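Long-range contact in Nsp15 (Middle East respiratory syndrome-related coronavirus, PDB 5YVD), which acts as a coronavirus endoribonuclease of the EndoU family, a hexameric enzyme that probably cuts viral RNA at uridylates: residues L251-E263 / I272-A284. Numbering follows the deposited sequence.
Sequences LYKRQQEGHIIME and IHNYFITETNTAA. Unlike the reference sequence in segment 251-263: Arg254 (reference Lys).
Strand 260-263 pairs antiparallel with strand 273-279, Ile261 and Thr278 exchanging backbone hydrogen bonds: Ile261 N to Thr278 O and Thr278 N to Ile261 O, both 3.1 Å. This beta hairpin forms two strands of the three-stranded sheet in the EndoU domain, with strand 285-291 on the far side of 273-279. Helix 248-255 lies against the face carrying Ile260, Met262 and Ile277. There Ile260 CG2 meets Ile277 CG2 at 3.8 Å, and Leu251 CD1 reaches Ile277 CD1 tip to tip. The Met262 chain bends at its last torsion (chi3 64°), which lays CE over one face of the Tyr275 ring, 3.6 Å from its centroid, in a CH-pi contact; Leu251 CD2 approaches the same ring obliquely. The other face, with Ile261, Glu263, Phe276 and Thr278, looks toward a second subunit: Tyr58 OH of that subunit hydrogen-bonds to Glu263 OE2, and Asn157 ND2 of that subunit to Thr278 OG1. At the end of the strand, the Glu279 chain bends at chi2 (-88°), and its OE1 accepts the backbone N-H groups of Asn281 and Thr282 in the turn that follows. Next along the chain, Thr280 N donates a hydrogen bond to His259 O at 2.9 Å.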
ATOM      1  N   LEU A 251      -9.426  -7.901 -38.667  1.00 34.72           N
ATOM      2  CA  LEU A 251      -8.615  -7.102 -37.761  1.00 37.02           C
ATOM      3  C   LEU A 251      -7.179  -7.596 -37.714  1.00 36.95           C
ATOM      4  O   LEU A 251      -6.247  -6.788 -37.735  1.00 38.42           O
ATOM      5  CB  LEU A 251      -9.216  -7.089 -36.337  1.00 37.66           C
ATOM      6  CG  LEU A 251      -8.360  -6.486 -35.222  1.00 37.60           C
ATOM      7  CD1 LEU A 251      -8.013  -5.062 -35.561  1.00 40.24           C
ATOM      8  CD2 LEU A 251      -9.044  -6.521 -33.877  1.00 38.42           C
ATOM      9  N   TYR A 252      -6.992  -8.905 -37.607  1.00 36.86           N
ATOM     10  CA  TYR A 252      -5.642  -9.473 -37.625  1.00 39.65           C
ATOM     11  C   TYR A 252      -4.919  -9.104 -38.918  1.00 42.89           C
ATOM     12  O   TYR A 252      -3.782  -8.583 -38.891  1.00 47.39           O
ATOM     13  CB  TYR A 252      -5.704 -10.987 -37.501  1.00 39.43           C
ATOM     14  CG  TYR A 252      -4.419 -11.706 -37.797  1.00 39.40           C
ATOM     15  CD1 TYR A 252      -4.271 -12.441 -38.953  1.00 41.47           C
ATOM     16  CD2 TYR A 252      -3.360 -11.675 -36.906  1.00 41.71           C
ATOM     17  CE1 TYR A 252      -3.099 -13.110 -39.222  1.00 43.33           C
ATOM     18  CE2 TYR A 252      -2.185 -12.350 -37.161  1.00 40.27           C
ATOM     19  CZ  TYR A 252      -2.063 -13.059 -38.323  1.00 42.48           C
ATOM     20  OH  TYR A 252      -0.904 -13.735 -38.605  1.00 46.83           O
ATOM     21  N   LYS A 253      -5.576  -9.362 -40.047  1.00 38.42           N
ATOM     22  CA  LYS A 253      -4.938  -9.143 -41.340  1.00 39.46           C
ATOM     23  C   LYS A 253      -4.471  -7.725 -41.397  1.00 38.12           C
ATOM     24  O   LYS A 253      -3.370  -7.420 -41.847  1.00 38.30           O
ATOM     25  CB  LYS A 253      -5.916  -9.391 -42.488  1.00 40.53           C
ATOM     26  CG  LYS A 253      -5.343  -9.052 -43.839  1.00 40.01           C
ATOM     27  CD  LYS A 253      -6.247  -9.514 -44.956  1.00 42.58           C
ATOM     28  CE  LYS A 253      -5.715  -9.060 -46.309  1.00 42.62           C
ATOM     29  NZ  LYS A 253      -5.742  -7.581 -46.429  1.00 42.09           N
ATOM     30  N   ARG A 254      -5.335  -6.858 -40.912  1.00 38.39           N
ATOM     31  CA  ARG A 254      -5.098  -5.453 -40.978  1.00 40.36           C
ATOM     32  C   ARG A 254      -3.900  -5.050 -40.149  1.00 40.64           C
ATOM     33  O   ARG A 254      -2.991  -4.412 -40.652  1.00 40.32           O
ATOM     34  CB  ARG A 254      -6.326  -4.713 -40.487  1.00 41.96           C
ATOM     35  CG  ARG A 254      -6.109  -3.223 -40.336  1.00 45.24           C
ATOM     36  CD  ARG A 254      -5.892  -2.590 -41.690  1.00 50.00           C
ATOM     37  NE  ARG A 254      -5.238  -1.302 -41.581  1.00 55.40           N
ATOM     38  CZ  ARG A 254      -4.903  -0.543 -42.616  1.00 61.54           C
ATOM     39  NH1 ARG A 254      -5.177  -0.918 -43.866  1.00 66.67           N
ATOM     40  NH2 ARG A 254      -4.290   0.606 -42.391  1.00 64.46           N
ATOM     41  N   GLN A 255      -3.908  -5.429 -38.878  1.00 41.83           N
ATOM     42  CA  GLN A 255      -2.942  -4.886 -37.926  1.00 45.34           C
ATOM     43  C   GLN A 255      -1.520  -5.427 -38.131  1.00 47.55           C
ATOM     44  O   GLN A 255      -0.543  -4.768 -37.760  1.00 45.84           O
ATOM     45  CB  GLN A 255      -3.416  -5.117 -36.497  1.00 44.70           C
ATOM     46  CG  GLN A 255      -3.149  -6.494 -35.968  1.00 46.85           C
ATOM     47  CD  GLN A 255      -1.769  -6.622 -35.403  1.00 47.71           C
ATOM     48  OE1 GLN A 255      -1.234  -5.666 -34.885  1.00 52.50           O
ATOM     49  NE2 GLN A 255      -1.186  -7.811 -35.493  1.00 49.37           N
ATOM     50  N   GLN A 256      -1.431  -6.621 -38.715  1.00 48.82           N
ATOM     51  CA  GLN A 256      -0.169  -7.205 -39.137  1.00 49.20           C
ATOM     52  C   GLN A 256       0.525  -6.394 -40.227  1.00 48.68           C
ATOM     53  O   GLN A 256       1.693  -6.654 -40.526  1.00 44.31           O
ATOM     54  CB  GLN A 256      -0.399  -8.611 -39.667  1.00 51.98           C
ATOM     55  CG  GLN A 256      -0.547  -9.659 -38.593  1.00 54.01           C
ATOM     56  CD  GLN A 256       0.718 -10.458 -38.385  1.00 53.76           C
ATOM     57  OE1 GLN A 256       1.239 -11.090 -39.316  1.00 58.50           O
ATOM     58  NE2 GLN A 256       1.207 -10.464 -37.158  1.00 53.14           N
ATOM     59  N   GLU A 257      -0.188  -5.445 -40.836  1.00 46.84           N
ATOM     60  CA  GLU A 257       0.451  -4.461 -41.720  1.00 47.25           C
ATOM     61  C   GLU A 257       1.112  -3.340 -40.908  1.00 46.62           C
ATOM     62  O   GLU A 257       1.630  -2.399 -41.484  1.00 47.78           O
ATOM     63  CB  GLU A 257      -0.556  -3.872 -42.739  1.00 44.28           C
ATOM     64  CG  GLU A 257      -1.115  -4.892 -43.711  1.00 44.12           C
ATOM     65  CD  GLU A 257      -2.260  -4.367 -44.572  1.00 46.69           C
ATOM     66  OE1 GLU A 257      -3.058  -3.531 -44.105  1.00 48.50           O
ATOM     67  OE2 GLU A 257      -2.390  -4.822 -45.722  1.00 45.54           O
ATOM     68  N   GLY A 258       1.030  -3.415 -39.580  1.00 46.60           N
ATOM     69  CA  GLY A 258       1.840  -2.589 -38.684  1.00 44.04           C
ATOM     70  C   GLY A 258       1.362  -1.189 -38.343  1.00 42.91           C
ATOM     71  O   GLY A 258       2.093  -0.420 -37.697  1.00 46.01           O
ATOM     72  N   HIS A 259       0.152  -0.829 -38.750  1.00 43.37           N
ATOM     73  CA  HIS A 259      -0.282   0.561 -38.637  1.00 44.25           C
ATOM     74  C   HIS A 259      -1.546   0.709 -37.774  1.00 44.51           C
ATOM     75  O   HIS A 259      -2.410   1.574 -38.031  1.00 42.21           O
ATOM     76  CB  HIS A 259      -0.462   1.146 -40.037  1.00 47.37           C
ATOM     77  CG  HIS A 259       0.820   1.301 -40.799  1.00 52.90           C
ATOM     78  ND1 HIS A 259       1.045   2.355 -41.648  1.00 64.46           N
ATOM     79  CD2 HIS A 259       1.946   0.556 -40.834  1.00 58.44           C
ATOM     80  CE1 HIS A 259       2.248   2.254 -42.180  1.00 63.36           C
ATOM     81  NE2 HIS A 259       2.816   1.167 -41.702  1.00 59.95           N
ATOM     82  N   ILE A 260      -1.621  -0.113 -36.723  1.00 44.57           N
ATOM     83  CA  ILE A 260      -2.800  -0.171 -35.863  1.00 47.02           C
ATOM     84  C   ILE A 260      -2.453  -0.216 -34.392  1.00 44.92           C
ATOM     85  O   ILE A 260      -1.586  -0.982 -33.990  1.00 49.43           O
ATOM     86  CB  ILE A 260      -3.678  -1.420 -36.203  1.00 46.93           C
ATOM     87  CG1 ILE A 260      -4.416  -1.192 -37.529  1.00 42.90           C
ATOM     88  CG2 ILE A 260      -4.626  -1.771 -35.030  1.00 46.91           C
ATOM     89  CD1 ILE A 260      -5.924  -1.193 -37.427  1.00 44.47           C
ATOM     90  N   ILE A 261      -3.183   0.567 -33.602  1.00 47.97           N
ATOM     91  CA  ILE A 261      -3.115   0.554 -32.141  1.00 49.45           C
ATOM     92  C   ILE A 261      -4.461   0.166 -31.559  1.00 49.99           C
ATOM     93  O   ILE A 261      -5.492   0.764 -31.900  1.00 48.47           O
ATOM     94  CB  ILE A 261      -2.844   1.950 -31.577  1.00 56.06           C
ATOM     95  CG1 ILE A 261      -1.429   2.385 -31.894  1.00 59.41           C
ATOM     96  CG2 ILE A 261      -3.048   1.968 -30.056  1.00 61.00           C
ATOM     97  CD1 ILE A 261      -0.992   3.598 -31.086  1.00 64.07           C
ATOM     98  N   MET A 262      -4.442  -0.788 -30.633  1.00 50.52           N
ATOM     99  CA  MET A 262      -5.649  -1.230 -29.963  1.00 50.38           C
ATOM    100  C   MET A 262      -5.517  -1.088 -28.469  1.00 48.45           C
ATOM    101  O   MET A 262      -4.426  -1.122 -27.919  1.00 53.98           O
ATOM    102  CB  MET A 262      -5.895  -2.690 -30.249  1.00 52.82           C
ATOM    103  CG  MET A 262      -6.105  -3.012 -31.696  1.00 55.49           C
ATOM    104  SD  MET A 262      -5.692  -4.735 -31.957  1.00 65.03           S
ATOM    105  CE  MET A 262      -6.927  -5.563 -30.961  1.00 67.47           C
ATOM    106  N   GLU A 263      -6.663  -0.996 -27.827  1.00 47.62           N
ATOM    107  CA  GLU A 263      -6.769  -0.816 -26.400  1.00 50.63           C
ATOM    108  C   GLU A 263      -8.052  -1.582 -26.092  1.00 47.94           C
ATOM    109  O   GLU A 263      -9.113  -1.269 -26.658  1.00 51.07           O
ATOM    110  CB  GLU A 263      -6.959   0.683 -26.108  1.00 55.94           C
ATOM    111  CG  GLU A 263      -6.002   1.355 -25.123  1.00 60.48           C
ATOM    112  CD  GLU A 263      -6.264   2.882 -24.949  1.00 64.19           C
ATOM    113  OE1 GLU A 263      -6.574   3.619 -25.947  1.00 53.99           O
ATOM    114  OE2 GLU A 263      -6.141   3.356 -23.788  1.00 57.82           O
ATOM    115  N   ILE A 272     -17.720 -11.932 -27.477  1.00 39.33           N
ATOM    116  CA  ILE A 272     -17.466 -10.607 -28.091  1.00 39.31           C
ATOM    117  C   ILE A 272     -16.398  -9.808 -27.349  1.00 37.60           C
ATOM    118  O   ILE A 272     -16.400  -9.699 -26.120  1.00 35.17           O
ATOM    119  CB  ILE A 272     -18.712  -9.706 -28.068  1.00 41.85           C
ATOM    120  CG1 ILE A 272     -19.921 -10.414 -28.685  1.00 46.96           C
ATOM    121  CG2 ILE A 272     -18.435  -8.379 -28.766  1.00 39.41           C
ATOM    122  CD1 ILE A 272     -21.233 -10.046 -28.003  1.00 50.05           C
ATOM    123  N   HIS A 273     -15.526  -9.199 -28.128  1.00 38.47           N
ATOM    124  CA  HIS A 273     -14.493  -8.333 -27.628  1.00 40.51           C
ATOM    125  C   HIS A 273     -14.692  -6.916 -28.188  1.00 42.90           C
ATOM    126  O   HIS A 273     -15.042  -6.741 -29.363  1.00 38.99           O
ATOM    127  CB  HIS A 273     -13.122  -8.872 -28.058  1.00 42.27           C
ATOM    128  CG  HIS A 273     -12.697 -10.117 -27.340  1.00 41.13           C
ATOM    129  ND1 HIS A 273     -11.748 -10.116 -26.344  1.00 42.22           N
ATOM    130  CD2 HIS A 273     -13.093 -11.399 -27.471  1.00 44.87           C
ATOM    131  CE1 HIS A 273     -11.567 -11.343 -25.900  1.00 42.23           C
ATOM    132  NE2 HIS A 273     -12.371 -12.143 -26.569  1.00 45.64           N
ATOM    133  N   ASN A 274     -14.440  -5.911 -27.349  1.00 44.28           N
ATOM    134  CA  ASN A 274     -14.592  -4.521 -27.740  1.00 43.82           C
ATOM    135  C   ASN A 274     -13.264  -3.825 -27.713  1.00 39.69           C
ATOM    136  O   ASN A 274     -12.592  -3.843 -26.712  1.00 37.95           O
ATOM    137  CB  ASN A 274     -15.528  -3.800 -26.768  1.00 48.31           C
ATOM    138  CG  ASN A 274     -16.991  -4.199 -26.927  1.00 49.01           C
ATOM    139  OD1 ASN A 274     -17.403  -4.731 -27.952  1.00 49.22           O
ATOM    140  ND2 ASN A 274     -17.788  -3.918 -25.898  1.00 50.68           N
ATOM    141  N   TYR A 275     -12.908  -3.177 -28.809  1.00 41.95           N
ATOM    142  CA  TYR A 275     -11.612  -2.518 -28.923  1.00 42.11           C
ATOM    143  C   TYR A 275     -11.774  -1.034 -29.220  1.00 42.09           C
ATOM    144  O   TYR A 275     -12.747  -0.608 -29.829  1.00 38.85           O
ATOM    145  CB  TYR A 275     -10.735  -3.181 -30.004  1.00 40.67           C
ATOM    146  CG  TYR A 275     -10.422  -4.641 -29.725  1.00 40.95           C
ATOM    147  CD1 TYR A 275     -11.079  -5.645 -30.408  1.00 41.50           C
ATOM    148  CD2 TYR A 275      -9.470  -5.020 -28.771  1.00 44.32           C
ATOM    149  CE1 TYR A 275     -10.813  -6.987 -30.169  1.00 41.25           C
ATOM    150  CE2 TYR A 275      -9.198  -6.370 -28.525  1.00 43.67           C
ATOM    151  CZ  TYR A 275      -9.891  -7.343 -29.234  1.00 41.72           C
ATOM    152  OH  TYR A 275      -9.685  -8.679 -29.019  1.00 42.88           O
ATOM    153  N   PHE A 276     -10.785  -0.272 -28.762  1.00 44.80           N
ATOM    154  CA  PHE A 276     -10.635   1.144 -29.034  1.00 46.68           C
ATOM    155  C   PHE A 276      -9.515   1.217 -30.073  1.00 47.11           C
ATOM    156  O   PHE A 276      -8.347   1.111 -29.721  1.00 52.05           O
ATOM    157  CB  PHE A 276     -10.226   1.810 -27.731  1.00 46.96           C
ATOM    158  CG  PHE A 276     -10.131   3.296 -27.789  1.00 48.67           C
ATOM    159  CD1 PHE A 276     -11.077   4.082 -27.137  1.00 50.10           C
ATOM    160  CD2 PHE A 276      -9.059   3.919 -28.404  1.00 53.22           C
ATOM    161  CE1 PHE A 276     -10.981   5.465 -27.141  1.00 50.40           C
ATOM    162  CE2 PHE A 276      -8.965   5.309 -28.407  1.00 56.79           C
ATOM    163  CZ  PHE A 276      -9.931   6.080 -27.781  1.00 50.97           C
ATOM    164  N   ILE A 277      -9.871   1.355 -31.349  1.00 44.12           N
ATOM    165  CA  ILE A 277      -8.900   1.190 -32.416  1.00 43.84           C
ATOM    166  C   ILE A 277      -8.598   2.473 -33.153  1.00 41.52           C
ATOM    167  O   ILE A 277      -9.478   3.293 -33.430  1.00 36.43           O
ATOM    168  CB  ILE A 277      -9.328   0.142 -33.462  1.00 45.11           C
ATOM    169  CG1 ILE A 277     -10.066  -1.009 -32.793  1.00 45.76           C
ATOM    170  CG2 ILE A 277      -8.105  -0.380 -34.229  1.00 43.58           C
ATOM    171  CD1 ILE A 277     -10.250  -2.205 -33.704  1.00 47.82           C
ATOM    172  N   THR A 278      -7.328   2.601 -33.503  1.00 41.41           N
ATOM    173  CA  THR A 278      -6.835   3.748 -34.231  1.00 43.95           C
ATOM    174  C   THR A 278      -5.933   3.254 -35.352  1.00 40.59           C
ATOM    175  O   THR A 278      -5.183   2.305 -35.171  1.00 38.07           O
ATOM    176  CB  THR A 278      -6.054   4.675 -33.278  1.00 47.45           C
ATOM    177  OG1 THR A 278      -6.781   4.816 -32.052  1.00 50.35           O
ATOM    178  CG2 THR A 278      -5.823   6.048 -33.895  1.00 48.87           C
ATOM    179  N   GLU A 279      -6.036   3.874 -36.524  1.00 44.17           N
ATOM    180  CA  GLU A 279      -5.158   3.562 -37.661  1.00 42.88           C
ATOM    181  C   GLU A 279      -4.172   4.711 -37.775  1.00 42.38           C
ATOM    182  O   GLU A 279      -4.570   5.881 -37.759  1.00 38.74           O
ATOM    183  CB  GLU A 279      -5.968   3.413 -38.940  1.00 42.94           C
ATOM    184  CG  GLU A 279      -5.281   2.628 -40.046  1.00 46.35           C
ATOM    185  CD  GLU A 279      -4.390   3.456 -40.970  1.00 48.30           C
ATOM    186  OE1 GLU A 279      -4.240   4.692 -40.796  1.00 48.86           O
ATOM    187  OE2 GLU A 279      -3.817   2.847 -41.896  1.00 49.27           O
ATOM    188  N   THR A 280      -2.889   4.384 -37.894  1.00 42.81           N
ATOM    189  CA  THR A 280      -1.827   5.391 -37.717  1.00 43.48           C
ATOM    190  C   THR A 280      -1.368   6.119 -39.005  1.00 45.96           C
ATOM    191  O   THR A 280      -0.479   6.986 -38.953  1.00 46.45           O
ATOM    192  CB  THR A 280      -0.629   4.785 -36.948  1.00 43.44           C
ATOM    193  OG1 THR A 280      -0.122   3.621 -37.631  1.00 42.02           O
ATOM    194  CG2 THR A 280      -1.065   4.395 -35.535  1.00 41.23           C
ATOM    195  N   ASN A 281      -1.983   5.808 -40.149  1.00 43.23           N
ATOM    196  CA  ASN A 281      -1.813   6.655 -41.319  1.00 42.63           C
ATOM    197  C   ASN A 281      -2.927   7.673 -41.434  1.00 43.61           C
ATOM    198  O   ASN A 281      -2.696   8.838 -41.716  1.00 45.88           O
ATOM    199  CB  ASN A 281      -1.801   5.839 -42.598  1.00 45.41           C
ATOM    200  CG  ASN A 281      -0.654   4.871 -42.661  1.00 44.46           C
ATOM    201  OD1 ASN A 281       0.464   5.165 -42.236  1.00 46.41           O
ATOM    202  ND2 ASN A 281      -0.926   3.698 -43.187  1.00 44.77           N
ATOM    203  N   THR A 282      -4.150   7.225 -41.228  1.00 42.98           N
ATOM    204  CA  THR A 282      -5.316   8.031 -41.535  1.00 41.29           C
ATOM    205  C   THR A 282      -5.912   8.673 -40.291  1.00 41.00           C
ATOM    206  O   THR A 282      -6.830   9.491 -40.367  1.00 43.62           O
ATOM    207  CB  THR A 282      -6.385   7.126 -42.123  1.00 40.15           C
ATOM    208  OG1 THR A 282      -6.898   6.299 -41.084  1.00 35.94           O
ATOM    209  CG2 THR A 282      -5.787   6.247 -43.223  1.00 41.08           C
ATOM    210  N   ALA A 283      -5.421   8.265 -39.137  1.00 39.37           N
ATOM    211  CA  ALA A 283      -5.961   8.728 -37.882  1.00 40.49           C
ATOM    212  C   ALA A 283      -7.428   8.329 -37.689  1.00 38.12           C
ATOM    213  O   ALA A 283      -8.102   8.851 -36.815  1.00 37.37           O
ATOM    214  CB  ALA A 283      -5.778  10.234 -37.759  1.00 42.65           C
ATOM    215  N   ALA A 284      -7.914   7.387 -38.486  1.00 37.19           N
ATOM    216  CA  ALA A 284      -9.264   6.892 -38.311  1.00 36.33           C
ATOM    217  C   ALA A 284      -9.306   6.153 -36.958  1.00 38.98           C
ATOM    218  O   ALA A 284      -8.352   5.432 -36.582  1.00 33.52           O
ATOM    219  CB  ALA A 284      -9.652   5.972 -39.460  1.00 35.49           C
TER